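Local coordinates for glutathione S-transferase (Acinetobacter baumannii, PDB 4MP4) that probably catalyses the conjugation of glutathione to electrophilic substrates, as a transferase of the glutathione S-transferase family, at the interface of chains A and B. Coordinates in Å, arbitrary orientation; residue numbers count along the deposited sequence, not the author numbering. Chains: chain A/B, Glutathione S-transferase.

The interface of chains A and B. Residues chain A 57-58, 69-73, 76, 80; chain B 96, 99-100, 102-103.
In glutathione transferases the thioredoxin-like N-terminal domain of one subunit packs against the helical domain of the other, and the pairing here is probably that usual family dimer. This patch, one part of a two-fold symmetric interface, illustrates how one helix face can hold a strand partly through its backbone. Strand 69-72 and helix 74-84 of chain A meet helix 95-110 of chain B. B:Arg100 grips the strand end-on: NH1 at 2.9 Å and NH2 at 3.3 Å both donate hydrogen bonds to the carbonyl oxygen A:Ala70 O, the NH1 bond being the straighter (158° at H), with that oxygen almost in the guanidinium plane. Two residues further along, the amide of B:Gln103 meets A:Ser72; its NE2 lies 2.8 Å from the hydroxyl OG of A:Ser72, a hydrogen bond, while OE1 receives a weak one from the backbone N of A:Ser72.

Packing against an aromatic ring flanks this polar row. B:Gln96 meets A:Phe69 tip to tip, its amide stacked over the CB-CG end, the planes 18° apart, and its CB over the CE1-CZ rim, 3.8 Å from the ring centroid. The methyl of B:Ala99 meets both A:Leu71 and A:Tyr80, its CB 3.8 Å from A:Leu71 CD1. Around the turn, A:Ala76 CB rests against the backbone of B:Gln103.

Torsions and neighbours set these groups in place. B:Gln103 reaches out extended, CG anti to its backbone N (chi1 -179°), whereas B:Arg100 starts likewise but bends at chi2 and chi3, bringing the two tips together. There B:Arg100 NH1 donates to B:Gln103 OE1 at 2.7 Å, in the guanidinium plane, which helps to fix the rotation of both groups and probably polarises the amide. Within chain A, A:Phe69 CE2 lies over one face of the A:Tyr80 ring, offset toward its rim. Water extends the contact: one molecule joins B:Arg102 NH1 to A:Ala76 O, and another links B:Gln103 NE2 to the carbonyl of A:Leu57, 3.1 Å from A:Leu57 O.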
# COMPACT_ATOMS: atom_id res chain seq x y z
N LEU A 57 -5.32 -10.64 11.66
CA LEU A 57 -4.51 -11.54 10.83
C LEU A 57 -3.18 -10.86 10.55
O LEU A 57 -2.55 -11.05 9.51
CB LEU A 57 -5.24 -11.88 9.53
CG LEU A 57 -6.28 -13.00 9.71
CD1 LEU A 57 -7.59 -12.48 10.28
CD2 LEU A 57 -6.54 -13.73 8.41
N THR A 58 -2.78 -10.08 11.54
CA THR A 58 -1.62 -9.21 11.47
C THR A 58 -0.29 -9.92 11.26
O THR A 58 0.08 -10.84 12.01
CB THR A 58 -1.50 -8.43 12.78
OG1 THR A 58 -2.65 -7.59 12.95
CG2 THR A 58 -0.22 -7.61 12.75
N PHE A 69 -11.25 -4.60 18.67
CA PHE A 69 -10.88 -4.67 17.26
C PHE A 69 -9.41 -4.34 17.11
O PHE A 69 -8.96 -3.31 17.59
CB PHE A 69 -11.74 -3.68 16.47
CG PHE A 69 -11.45 -3.66 15.01
CD1 PHE A 69 -11.68 -4.79 14.23
CD2 PHE A 69 -10.98 -2.52 14.40
CE1 PHE A 69 -11.42 -4.77 12.87
CE2 PHE A 69 -10.72 -2.49 13.05
CZ PHE A 69 -10.95 -3.63 12.28
N ALA A 70 -8.67 -5.24 16.47
CA ALA A 70 -7.24 -5.06 16.25
C ALA A 70 -6.97 -4.99 14.74
O ALA A 70 -7.55 -5.75 13.96
CB ALA A 70 -6.45 -6.20 16.90
N LEU A 71 -6.09 -4.07 14.35
CA LEU A 71 -5.93 -3.73 12.94
C LEU A 71 -4.46 -3.43 12.60
O LEU A 71 -3.79 -2.74 13.36
CB LEU A 71 -6.83 -2.53 12.61
CG LEU A 71 -6.75 -1.94 11.20
CD1 LEU A 71 -7.31 -2.90 10.13
CD2 LEU A 71 -7.46 -0.61 11.17
N SER A 72 -3.96 -3.95 11.48
CA SER A 72 -2.59 -3.66 11.07
C SER A 72 -2.55 -2.97 9.70
O SER A 72 -3.61 -2.67 9.14
CB SER A 72 -1.75 -4.93 11.06
OG SER A 72 -2.28 -5.87 10.15
N GLU A 73 -1.33 -2.75 9.18
CA GLU A 73 -1.04 -1.95 7.96
C GLU A 73 -1.36 -0.46 8.14
O GLU A 73 -2.53 -0.09 8.31
CB GLU A 73 -1.73 -2.52 6.71
CG GLU A 73 -1.49 -4.02 6.46
CD GLU A 73 -0.08 -4.33 6.00
OE1 GLU A 73 0.66 -3.40 5.61
OE2 GLU A 73 0.30 -5.52 6.03
N ALA A 76 -4.15 1.36 6.11
CA ALA A 76 -5.44 0.85 6.56
C ALA A 76 -5.81 1.51 7.88
O ALA A 76 -6.93 1.98 8.06
CB ALA A 76 -5.40 -0.66 6.72
N TYR A 80 -8.91 4.14 8.66
CA TYR A 80 -9.86 3.76 9.70
C TYR A 80 -10.04 4.88 10.72
O TYR A 80 -11.15 5.12 11.21
CB TYR A 80 -9.35 2.49 10.36
CG TYR A 80 -10.09 2.06 11.57
CD1 TYR A 80 -11.40 1.64 11.48
CD2 TYR A 80 -9.49 2.07 12.81
CE1 TYR A 80 -12.10 1.24 12.59
CE2 TYR A 80 -10.18 1.68 13.93
CZ TYR A 80 -11.49 1.26 13.82
OH TYR A 80 -12.19 0.87 14.93
N GLN B 96 -15.41 -1.82 10.39
CA GLN B 96 -14.33 -2.68 10.83
C GLN B 96 -13.98 -3.70 9.76
O GLN B 96 -12.81 -4.01 9.53
CB GLN B 96 -14.67 -3.35 12.17
CG GLN B 96 -14.93 -2.34 13.28
CD GLN B 96 -14.88 -2.92 14.69
OE1 GLN B 96 -15.08 -4.12 14.90
NE2 GLN B 96 -14.60 -2.06 15.67
N ALA B 99 -12.04 -1.93 7.17
CA ALA B 99 -10.66 -1.74 7.61
C ALA B 99 -9.84 -3.00 7.42
O ALA B 99 -8.69 -2.94 6.97
CB ALA B 99 -10.62 -1.27 9.07
N ARG B 100 -10.42 -4.15 7.76
CA ARG B 100 -9.75 -5.42 7.52
C ARG B 100 -9.56 -5.62 6.01
O ARG B 100 -8.54 -6.15 5.57
CB ARG B 100 -10.52 -6.59 8.15
CG ARG B 100 -9.88 -7.96 7.91
CD ARG B 100 -8.82 -8.29 8.94
NE ARG B 100 -9.41 -8.35 10.27
CZ ARG B 100 -9.02 -7.63 11.32
NH1 ARG B 100 -8.00 -6.79 11.23
NH2 ARG B 100 -9.66 -7.76 12.47
N ARG B 102 -9.10 -3.20 3.75
CA ARG B 102 -7.96 -2.35 3.40
C ARG B 102 -6.65 -2.95 3.90
O ARG B 102 -5.65 -2.89 3.23
CB ARG B 102 -8.13 -0.92 3.91
CG ARG B 102 -9.16 -0.10 3.12
CD ARG B 102 -9.12 1.36 3.54
NE ARG B 102 -10.12 2.20 2.89
CZ ARG B 102 -11.21 2.66 3.48
NH1 ARG B 102 -11.47 2.37 4.75
NH2 ARG B 102 -12.06 3.43 2.80
N GLN B 103 -6.68 -3.57 5.07
CA GLN B 103 -5.51 -4.27 5.59
C GLN B 103 -5.02 -5.40 4.67
O GLN B 103 -3.83 -5.44 4.30
CB GLN B 103 -5.82 -4.85 6.97
CG GLN B 103 -4.66 -5.58 7.62
CD GLN B 103 -5.10 -6.32 8.88
OE1 GLN B 103 -6.05 -5.92 9.56
NE2 GLN B 103 -4.40 -7.41 9.19
O HOH W 1 -9.70 1.26 6.69
O HOH W 2 -2.24 -8.71 7.44